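Local coordinates for response regulator CheY-like protein (Mesorhizobium loti, PDB 3SNK), which forms the N-terminal CheY-like receiver domain of a longer pilus assembly protein, which probably binds and hydrolyses ATP through its P-loop-type part, at residues R14-F20 / I39-S45; F50-P54 / A81-W85. All coordinates share one frame; numbering follows the deposited sequence.

Contact 1 of 2, residues R14-F20 / I39-S45; sequences RKQVALF and IYDVRVS. With SO4 (sulfate ion), chain B.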
ATOM      1  N   ARG A  14      14.454 -11.546  -3.809  1.00 84.13           N
ATOM      2  CA  ARG A  14      13.337 -11.152  -2.939  1.00 79.30           C
ATOM      3  C   ARG A  14      12.415 -10.148  -3.654  1.00 78.24           C
ATOM      4  O   ARG A  14      12.891  -9.263  -4.379  1.00 77.01           O
ATOM      5  CB  ARG A  14      13.845 -10.551  -1.622  1.00 78.01           C
ATOM      6  CG  ARG A  14      14.354 -11.596  -0.627  1.00 91.89           C
ATOM      7  CD  ARG A  14      14.936 -10.978   0.635  1.00102.51           C
ATOM      8  NE  ARG A  14      16.182 -10.251   0.381  1.00116.43           N
ATOM      9  CZ  ARG A  14      17.057  -9.906   1.321  1.00133.62           C
ATOM     10  NH1 ARG A  14      16.846 -10.234   2.590  1.00119.84           N
ATOM     11  NH2 ARG A  14      18.160  -9.244   0.998  1.00124.61           N
ATOM     12  N   LYS A  15      11.100 -10.293  -3.442  1.00 71.31           N
ATOM     13  CA  LYS A  15      10.097  -9.416  -4.036  1.00 67.24           C
ATOM     14  C   LYS A  15      10.029  -8.102  -3.274  1.00 67.43           C
ATOM     15  O   LYS A  15       9.637  -8.072  -2.104  1.00 66.42           O
ATOM     16  CB  LYS A  15       8.717 -10.095  -4.067  1.00 67.94           C
ATOM     17  CG  LYS A  15       7.718  -9.373  -4.961  1.00 72.81           C
ATOM     18  CD  LYS A  15       6.380 -10.067  -4.945  1.00 74.94           C
ATOM     19  CE  LYS A  15       5.625  -9.816  -6.219  1.00 75.44           C
ATOM     20  NZ  LYS A  15       4.390 -10.626  -6.273  1.00 74.21           N
ATOM     21  N   GLN A  16      10.369  -7.007  -3.962  1.00 62.11           N
ATOM     22  CA  GLN A  16      10.328  -5.667  -3.388  1.00 59.65           C
ATOM     23  C   GLN A  16       8.897  -5.263  -3.034  1.00 56.62           C
ATOM     24  O   GLN A  16       7.961  -5.487  -3.797  1.00 54.96           O
ATOM     25  CB  GLN A  16      10.965  -4.634  -4.334  1.00 61.41           C
ATOM     26  CG  GLN A  16      12.499  -4.647  -4.283  1.00 82.79           C
ATOM     27  CD  GLN A  16      13.157  -3.941  -5.454  1.00111.38           C
ATOM     28  OE1 GLN A  16      12.793  -2.822  -5.843  1.00105.66           O
ATOM     29  NE2 GLN A  16      14.184  -4.565  -6.018  1.00109.67           N
ATOM     30  N   VAL A  17       8.747  -4.710  -1.849  1.00 50.57           N
ATOM     31  CA  VAL A  17       7.495  -4.234  -1.274  1.00 47.20           C
ATOM     32  C   VAL A  17       7.730  -2.782  -0.852  1.00 54.17           C
ATOM     33  O   VAL A  17       8.655  -2.490  -0.065  1.00 55.13           O
ATOM     34  CB  VAL A  17       6.979  -5.120  -0.098  1.00 49.86           C
ATOM     35  CG1 VAL A  17       5.645  -4.616   0.449  1.00 47.96           C
ATOM     36  CG2 VAL A  17       6.866  -6.597  -0.498  1.00 50.16           C
ATOM     37  N   ALA A  18       6.936  -1.861  -1.420  1.00 48.68           N
ATOM     38  CA  ALA A  18       6.975  -0.458  -1.016  1.00 49.15           C
ATOM     39  C   ALA A  18       5.787  -0.230  -0.093  1.00 51.79           C
ATOM     40  O   ALA A  18       4.661  -0.538  -0.454  1.00 50.30           O
ATOM     41  CB  ALA A  18       6.947   0.472  -2.231  1.00 49.52           C
ATOM     42  N   LEU A  19       6.056   0.164   1.149  1.00 50.24           N
ATOM     43  CA  LEU A  19       5.042   0.427   2.166  1.00 49.07           C
ATOM     44  C   LEU A  19       4.996   1.935   2.461  1.00 52.19           C
ATOM     45  O   LEU A  19       6.051   2.560   2.665  1.00 53.34           O
ATOM     46  CB  LEU A  19       5.394  -0.403   3.422  1.00 51.27           C
ATOM     47  CG  LEU A  19       4.583  -0.194   4.695  1.00 56.52           C
ATOM     48  CD1 LEU A  19       3.169  -0.612   4.521  1.00 54.43           C
ATOM     49  CD2 LEU A  19       5.186  -0.995   5.840  1.00 62.82           C
ATOM     50  N   PHE A  20       3.782   2.523   2.425  1.00 46.14           N
ATOM     51  CA  PHE A  20       3.547   3.963   2.656  1.00 48.21           C
ATOM     52  C   PHE A  20       2.527   4.096   3.748  1.00 54.70           C
ATOM     53  O   PHE A  20       1.446   3.536   3.618  1.00 50.83           O
ATOM     54  CB  PHE A  20       3.065   4.688   1.363  1.00 47.72           C
ATOM     55  CG  PHE A  20       4.051   4.585   0.231  1.00 48.04           C
ATOM     56  CD1 PHE A  20       5.164   5.417   0.180  1.00 50.72           C
ATOM     57  CD2 PHE A  20       3.912   3.606  -0.746  1.00 47.12           C
ATOM     58  CE1 PHE A  20       6.130   5.257  -0.807  1.00 51.34           C
ATOM     59  CE2 PHE A  20       4.846   3.494  -1.777  1.00 48.97           C
ATOM     60  CZ  PHE A  20       5.957   4.308  -1.788  1.00 48.69           C
ATOM     61  N   ILE A  39      10.953 -13.825   2.052  1.00 65.15           N
ATOM     62  CA  ILE A  39      10.899 -13.709   0.574  1.00 66.16           C
ATOM     63  C   ILE A  39      10.551 -12.272   0.102  1.00 69.62           C
ATOM     64  O   ILE A  39      10.261 -12.079  -1.081  1.00 68.76           O
ATOM     65  CB  ILE A  39       9.916 -14.758  -0.032  1.00 69.68           C
ATOM     66  CG1 ILE A  39       8.456 -14.498   0.441  1.00 68.10           C
ATOM     67  CG2 ILE A  39      10.397 -16.188   0.302  1.00 74.21           C
ATOM     68  CD1 ILE A  39       7.342 -15.393  -0.138  1.00 79.16           C
ATOM     69  N   TYR A  40      10.596 -11.275   1.003  1.00 66.79           N
ATOM     70  CA  TYR A  40      10.243  -9.895   0.644  1.00 65.32           C
ATOM     71  C   TYR A  40      11.314  -8.870   1.053  1.00 72.60           C
ATOM     72  O   TYR A  40      11.839  -8.927   2.164  1.00 74.40           O
ATOM     73  CB  TYR A  40       8.882  -9.519   1.267  1.00 63.93           C
ATOM     74  CG  TYR A  40       7.742 -10.408   0.809  1.00 65.14           C
ATOM     75  CD1 TYR A  40       7.377 -10.472  -0.534  1.00 66.40           C
ATOM     76  CD2 TYR A  40       7.037 -11.194   1.714  1.00 66.31           C
ATOM     77  CE1 TYR A  40       6.349 -11.305  -0.966  1.00 66.78           C
ATOM     78  CE2 TYR A  40       5.993 -12.020   1.296  1.00 67.03           C
ATOM     79  CZ  TYR A  40       5.667 -12.087  -0.051  1.00 73.71           C
ATOM     80  OH  TYR A  40       4.630 -12.878  -0.485  1.00 72.36           O
ATOM     81  N   ASP A  41      11.651  -7.964   0.124  1.00 69.58           N
ATOM     82  CA  ASP A  41      12.588  -6.848   0.326  1.00 70.84           C
ATOM     83  C   ASP A  41      11.703  -5.613   0.562  1.00 69.79           C
ATOM     84  O   ASP A  41      11.254  -4.979  -0.394  1.00 67.12           O
ATOM     85  CB  ASP A  41      13.549  -6.699  -0.886  1.00 75.05           C
ATOM     86  CG  ASP A  41      14.606  -5.608  -0.759  1.00 92.14           C
ATOM     87  OD1 ASP A  41      15.324  -5.586   0.270  1.00 95.60           O
ATOM     88  OD2 ASP A  41      14.755  -4.812  -1.716  1.00101.25           O
ATOM     89  N   VAL A  42      11.380  -5.333   1.840  1.00 63.88           N
ATOM     90  CA  VAL A  42      10.415  -4.302   2.234  1.00 59.76           C
ATOM     91  C   VAL A  42      11.041  -2.915   2.542  1.00 63.05           C
ATOM     92  O   VAL A  42      11.812  -2.782   3.466  1.00 61.56           O
ATOM     93  CB  VAL A  42       9.592  -4.806   3.438  1.00 61.19           C
ATOM     94  CG1 VAL A  42       8.517  -3.804   3.825  1.00 58.96           C
ATOM     95  CG2 VAL A  42       8.967  -6.163   3.131  1.00 60.23           C
ATOM     96  N   ARG A  43      10.645  -1.879   1.773  1.00 59.73           N
ATOM     97  CA  ARG A  43      11.051  -0.477   1.966  1.00 60.75           C
ATOM     98  C   ARG A  43       9.851   0.247   2.602  1.00 63.15           C
ATOM     99  O   ARG A  43       8.715   0.033   2.170  1.00 62.67           O
ATOM    100  CB  ARG A  43      11.475   0.131   0.610  1.00 61.52           C
ATOM    101  CG  ARG A  43      11.519   1.660   0.536  1.00 80.87           C
ATOM    102  CD  ARG A  43      12.028   2.196  -0.804  1.00 96.92           C
ATOM    103  NE  ARG A  43      11.394   1.582  -1.982  1.00104.39           N
ATOM    104  CZ  ARG A  43      10.375   2.106  -2.661  1.00117.37           C
ATOM    105  NH1 ARG A  43       9.825   3.251  -2.272  1.00100.68           N
ATOM    106  NH2 ARG A  43       9.895   1.487  -3.733  1.00105.90           N
ATOM    107  N   VAL A  44      10.084   1.074   3.626  1.00 57.74           N
ATOM    108  CA  VAL A  44       9.021   1.781   4.367  1.00 56.67           C
ATOM    109  C   VAL A  44       9.191   3.318   4.182  1.00 61.74           C
ATOM    110  O   VAL A  44      10.325   3.819   4.216  1.00 63.13           O
ATOM    111  CB  VAL A  44       9.046   1.343   5.859  1.00 63.98           C
ATOM    112  CG1 VAL A  44       7.989   2.060   6.687  1.00 64.78           C
ATOM    113  CG2 VAL A  44       8.862  -0.165   5.987  1.00 62.81           C
ATOM    114  N   SER A  45       8.063   4.053   4.005  1.00 57.07           N
ATOM    115  CA  SER A  45       8.047   5.514   3.764  1.00 59.62           C
ATOM    116  C   SER A  45       6.762   6.183   4.275  1.00 65.08           C
ATOM    117  O   SER A  45       5.783   5.489   4.542  1.00 63.26           O
ATOM    118  CB  SER A  45       8.158   5.796   2.262  1.00 61.74           C
ATOM    119  OG  SER A  45       9.272   5.177   1.642  1.00 72.36           O
TER
HETATM  120  S   SO4 B 135      20.914  -8.462   3.951  0.50 92.81           S
HETATM  121  O1  SO4 B 135      20.372  -9.516   4.822  0.50 97.36           O
HETATM  122  O2  SO4 B 135      22.382  -8.471   4.015  0.50 97.32           O
HETATM  123  O3  SO4 B 135      20.490  -8.701   2.574  0.50 98.18           O
HETATM  124  O4  SO4 B 135      20.413  -7.167   4.414  0.50 97.90           O
HETATM  125  O   HOH W   1       8.234   2.870   0.320  1.00 56.33           O

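Contact 2 of 2, residues F50-P54 / A81-W85; sequences FLKGP and ARALW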
ATOM      1  N   PHE A  50       4.213   8.221  -1.675  1.00 50.46           N
ATOM      2  CA  PHE A  50       3.562   7.441  -2.714  1.00 45.68           C
ATOM      3  C   PHE A  50       3.393   8.302  -3.983  1.00 51.64           C
ATOM      4  O   PHE A  50       3.552   7.795  -5.094  1.00 49.22           O
ATOM      5  CB  PHE A  50       2.207   6.940  -2.202  1.00 45.42           C
ATOM      6  CG  PHE A  50       1.340   6.302  -3.258  1.00 43.96           C
ATOM      7  CD1 PHE A  50       1.487   4.959  -3.584  1.00 44.06           C
ATOM      8  CD2 PHE A  50       0.382   7.049  -3.941  1.00 46.10           C
ATOM      9  CE1 PHE A  50       0.678   4.365  -4.567  1.00 43.06           C
ATOM     10  CE2 PHE A  50      -0.413   6.457  -4.938  1.00 45.60           C
ATOM     11  CZ  PHE A  50      -0.256   5.124  -5.240  1.00 41.34           C
ATOM     12  N   LEU A  51       3.092   9.613  -3.803  1.00 53.01           N
ATOM     13  CA  LEU A  51       2.857  10.572  -4.884  1.00 54.81           C
ATOM     14  C   LEU A  51       4.070  10.759  -5.791  1.00 60.59           C
ATOM     15  O   LEU A  51       3.914  11.215  -6.923  1.00 59.50           O
ATOM     16  CB  LEU A  51       2.444  11.935  -4.311  1.00 58.53           C
ATOM     17  CG  LEU A  51       1.137  11.984  -3.506  1.00 63.91           C
ATOM     18  CD1 LEU A  51       0.982  13.332  -2.835  1.00 67.41           C
ATOM     19  CD2 LEU A  51      -0.079  11.694  -4.392  1.00 63.73           C
ATOM     20  N   LYS A  52       5.269  10.414  -5.297  1.00 58.42           N
ATOM     21  CA  LYS A  52       6.523  10.569  -6.028  1.00 60.14           C
ATOM     22  C   LYS A  52       6.739   9.461  -7.048  1.00 60.61           C
ATOM     23  O   LYS A  52       7.549   9.617  -7.957  1.00 60.87           O
ATOM     24  CB  LYS A  52       7.709  10.615  -5.049  1.00 64.99           C
ATOM     25  CG  LYS A  52       7.832  11.916  -4.273  1.00 80.01           C
ATOM     26  CD  LYS A  52       8.744  11.714  -3.067  1.00 93.90           C
ATOM     27  CE  LYS A  52       8.862  12.939  -2.199  1.00106.99           C
ATOM     28  NZ  LYS A  52       9.925  12.773  -1.173  1.00119.27           N
ATOM     29  N   GLY A  53       6.031   8.350  -6.895  1.00 54.70           N
ATOM     30  CA  GLY A  53       6.191   7.209  -7.784  1.00 52.50           C
ATOM     31  C   GLY A  53       7.407   6.379  -7.399  1.00 56.75           C
ATOM     32  O   GLY A  53       8.111   6.709  -6.436  1.00 55.50           O
ATOM     33  N   PRO A  54       7.694   5.290  -8.135  1.00 53.74           N
ATOM     34  CA  PRO A  54       8.848   4.446  -7.767  1.00 55.38           C
ATOM     35  C   PRO A  54      10.213   5.089  -8.080  1.00 66.03           C
ATOM     36  O   PRO A  54      10.355   5.727  -9.125  1.00 65.34           O
ATOM     37  CB  PRO A  54       8.654   3.181  -8.611  1.00 55.21           C
ATOM     38  CG  PRO A  54       7.780   3.574  -9.727  1.00 57.66           C
ATOM     39  CD  PRO A  54       6.980   4.767  -9.315  1.00 52.55           C
ATOM     40  N   ALA A  81      -1.133   9.726  -9.971  1.00 43.55           N
ATOM     41  CA  ALA A  81       0.085   9.305  -9.268  1.00 43.94           C
ATOM     42  C   ALA A  81       0.122   7.775  -9.141  1.00 45.38           C
ATOM     43  O   ALA A  81       1.206   7.196  -9.204  1.00 46.30           O
ATOM     44  CB  ALA A  81       0.205   9.971  -7.899  1.00 46.58           C
ATOM     45  N   ARG A  82      -1.040   7.110  -9.012  1.00 40.03           N
ATOM     46  CA  ARG A  82      -1.076   5.644  -8.945  0.50 37.40           C
ATOM     47  C   ARG A  82      -0.473   5.076 -10.240  1.00 40.31           C
ATOM     48  O   ARG A  82       0.253   4.084 -10.191  1.00 39.03           O
ATOM     49  CB  ARG A  82      -2.507   5.121  -8.717  0.50 33.56           C
ATOM     50  CG  ARG A  82      -2.607   3.632  -8.370  0.50 35.59           C
ATOM     51  CD  ARG A  82      -2.702   2.721  -9.601  0.50 29.87           C
ATOM     52  NE  ARG A  82      -3.060   1.355  -9.227  0.50 24.17           N
ATOM     53  CZ  ARG A  82      -2.205   0.336  -9.159  0.50 32.92           C
ATOM     54  NH1 ARG A  82      -0.937   0.499  -9.511  0.50 25.01           N
ATOM     55  NH2 ARG A  82      -2.621  -0.860  -8.757  0.50 21.96           N
ATOM     56  N   ALA A  83      -0.763   5.721 -11.398  1.00 36.38           N
ATOM     57  CA  ALA A  83      -0.239   5.296 -12.719  1.00 34.90           C
ATOM     58  C   ALA A  83       1.281   5.389 -12.801  1.00 39.02           C
ATOM     59  O   ALA A  83       1.855   4.774 -13.689  1.00 40.46           O
ATOM     60  CB  ALA A  83      -0.884   6.100 -13.840  1.00 35.64           C
ATOM     61  N   LEU A  84       1.951   6.137 -11.898  1.00 39.59           N
ATOM     62  CA  LEU A  84       3.421   6.207 -11.860  1.00 41.37           C
ATOM     63  C   LEU A  84       4.004   4.837 -11.477  1.00 44.90           C
ATOM     64  O   LEU A  84       5.122   4.488 -11.884  1.00 44.93           O
ATOM     65  CB  LEU A  84       3.921   7.278 -10.854  1.00 42.81           C
ATOM     66  CG  LEU A  84       3.636   8.750 -11.190  1.00 49.01           C
ATOM     67  CD1 LEU A  84       3.937   9.643  -9.989  1.00 50.52           C
ATOM     68  CD2 LEU A  84       4.441   9.225 -12.412  1.00 50.99           C
ATOM     69  N   TRP A  85       3.227   4.075 -10.691  1.00 40.67           N
ATOM     70  CA  TRP A  85       3.541   2.732 -10.193  1.00 39.45           C
ATOM     71  C   TRP A  85       3.147   1.653 -11.208  1.00 44.71           C
ATOM     72  O   TRP A  85       3.326   0.472 -10.940  1.00 44.94           O
ATOM     73  CB  TRP A  85       2.817   2.492  -8.856  1.00 37.64           C
ATOM     74  CG  TRP A  85       3.313   3.376  -7.762  1.00 40.01           C
ATOM     75  CD1 TRP A  85       2.880   4.641  -7.469  1.00 43.47           C
ATOM     76  CD2 TRP A  85       4.494   3.168  -6.983  1.00 40.87           C
ATOM     77  NE1 TRP A  85       3.642   5.176  -6.459  1.00 43.77           N
ATOM     78  CE2 TRP A  85       4.638   4.286  -6.135  1.00 45.68           C
ATOM     79  CE3 TRP A  85       5.415   2.109  -6.876  1.00 42.46           C
ATOM     80  CZ2 TRP A  85       5.685   4.392  -5.214  1.00 46.78           C
ATOM     81  CZ3 TRP A  85       6.427   2.197  -5.935  1.00 44.94           C
ATOM     82  CH2 TRP A  85       6.561   3.330  -5.125  1.00 46.71           C
TER

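Contact 1 of 2, residues R14-F20 / I39-S45
K15 and Y40 lie side by side where two parallel strands start out together, K15 CB packing 3.8 Å from Y40 CD1 while the carbonyl oxygen of K15 meets the edge of the tyrosine ring. V17 CG2 approaches the same ring obliquely, 3.9 Å from Y40 CD1. With CG beside its own backbone N (chi1 -60°), Y40 brings its ring next to this methyl. Further along this face, L19 CD2 touches V44 CG2 at 3.8 Å; beta-branched V17, V42 and V44 suit extended strands, and L19 reaches F26 of helix 24-36. On the other face, A18 is small enough for the guanidinium of R43 to lie flat over its CB, 3.5 Å from NH2. F20 CD1 leans on S45 CB at 3.7 Å, and S45 OG shares a water with L19 O. Between the two layers of side chains run six backbone hydrogen bonds, from K15 N to I39 O at one end to S45 N to L19 O at the other. K15, V17 and L19 turn their polar backbone atoms to 39-45, leaving Q16, A18 and F20 to bond 61-64. The Y40 side chain also touches V127 and T128 of helix 120-129, and its hydroxyl makes a weak hydrogen bond to D131. An alanine in place of Y40 would probably open a gap beside V17 and leave D131 without that hydroxyl. At the start of the pair, exposed R14 donates from NH2 to sulfate O3 (2.9 Å, 159°), which lies at the guanidinium's edge, in its plane; the ion probably comes from the crystallisation liquor. The pairing joins both strands of a beta-alpha-beta crossover, and its chemistry is divided: backbone bonds fix the register, apolar groups seat the helices on one face, while D41, R43 and S45 of the edge strand put polar groups on the face of Q16, A18 and F20.

Contact 2 of 2, residues F50-P54 / A81-W85
F50 and W85 form an offset stack, the phenyl ring lying over the five-membered ring of the indole with centroids 4.5 Å apart and planes only 11° from parallel. The same two residues are also hydrogen-bonded: W85 NE1 donates to F50 O at 3.0 Å, almost straight at 170°, and meets a lone pair in the carbonyl plane while the oxygen lies in the plane of the indole. F50 O accepts from G53 N as well, so one carbonyl both closes its own turn and restrains the tryptophan. F50 can present its ring here because CG stands anti to the backbone N (chi1 171°), which also sets CZ 3.8 Å from R82 CA. The opposite face of the indole is covered by G53 and P54. P54 CD makes a CH-pi contact 3.9 Å from the centroid of the six-membered ring, and P54 CB approaches W85 CZ3 at 3.6 Å; the rigid, puckered ring of a proline offers C-H groups to the indole face. G53 takes a positive phi, and a side chain there would collide with L84 CB, so the close passage needs a glycine. Toward solvent the contacts are fewer. L51 meets A81 by a single methyl, CD2 to CB at 3.9 Å; L84 is exposed although its CD1 and CB touch L51 O and G53 CA; K52 adds almost nothing and leads away, with a long, weak ion pair to D49. Inward, V63 of strand 62-68 touches both F50 and W85. The contact thus ties 50-54 to residues 81-85, which continue from helix 78-82. Its inner half combines pi stacking with a directional N-H bond, which implies that the buried indole nitrogen is satisfied and that the bond and the two covered faces would restrict rotation of the indole.

Overall arrangement
The two contacts have centres 15 Å apart and meet through W85. Its indole, held in contact 2, reaches the sheet of contact 1: F20 CZ lies 3.4 Å from W85 CZ2, with the ring planes at about 70°, and A18 CB lies 4.1 Å from W85 CH2. F20 CD1 also approaches F50 N at 3.5 Å, so strand 15-20 adjoins both halves of contact 2. Residues 50-54 occupy the connection between strands 40-45 and 62-68, where CheY itself has a full helix. The sulfate sits at the N-terminal end of strand 15-20, whereas receiver domains usually carry their phosphorylation site at the C-terminal strand ends.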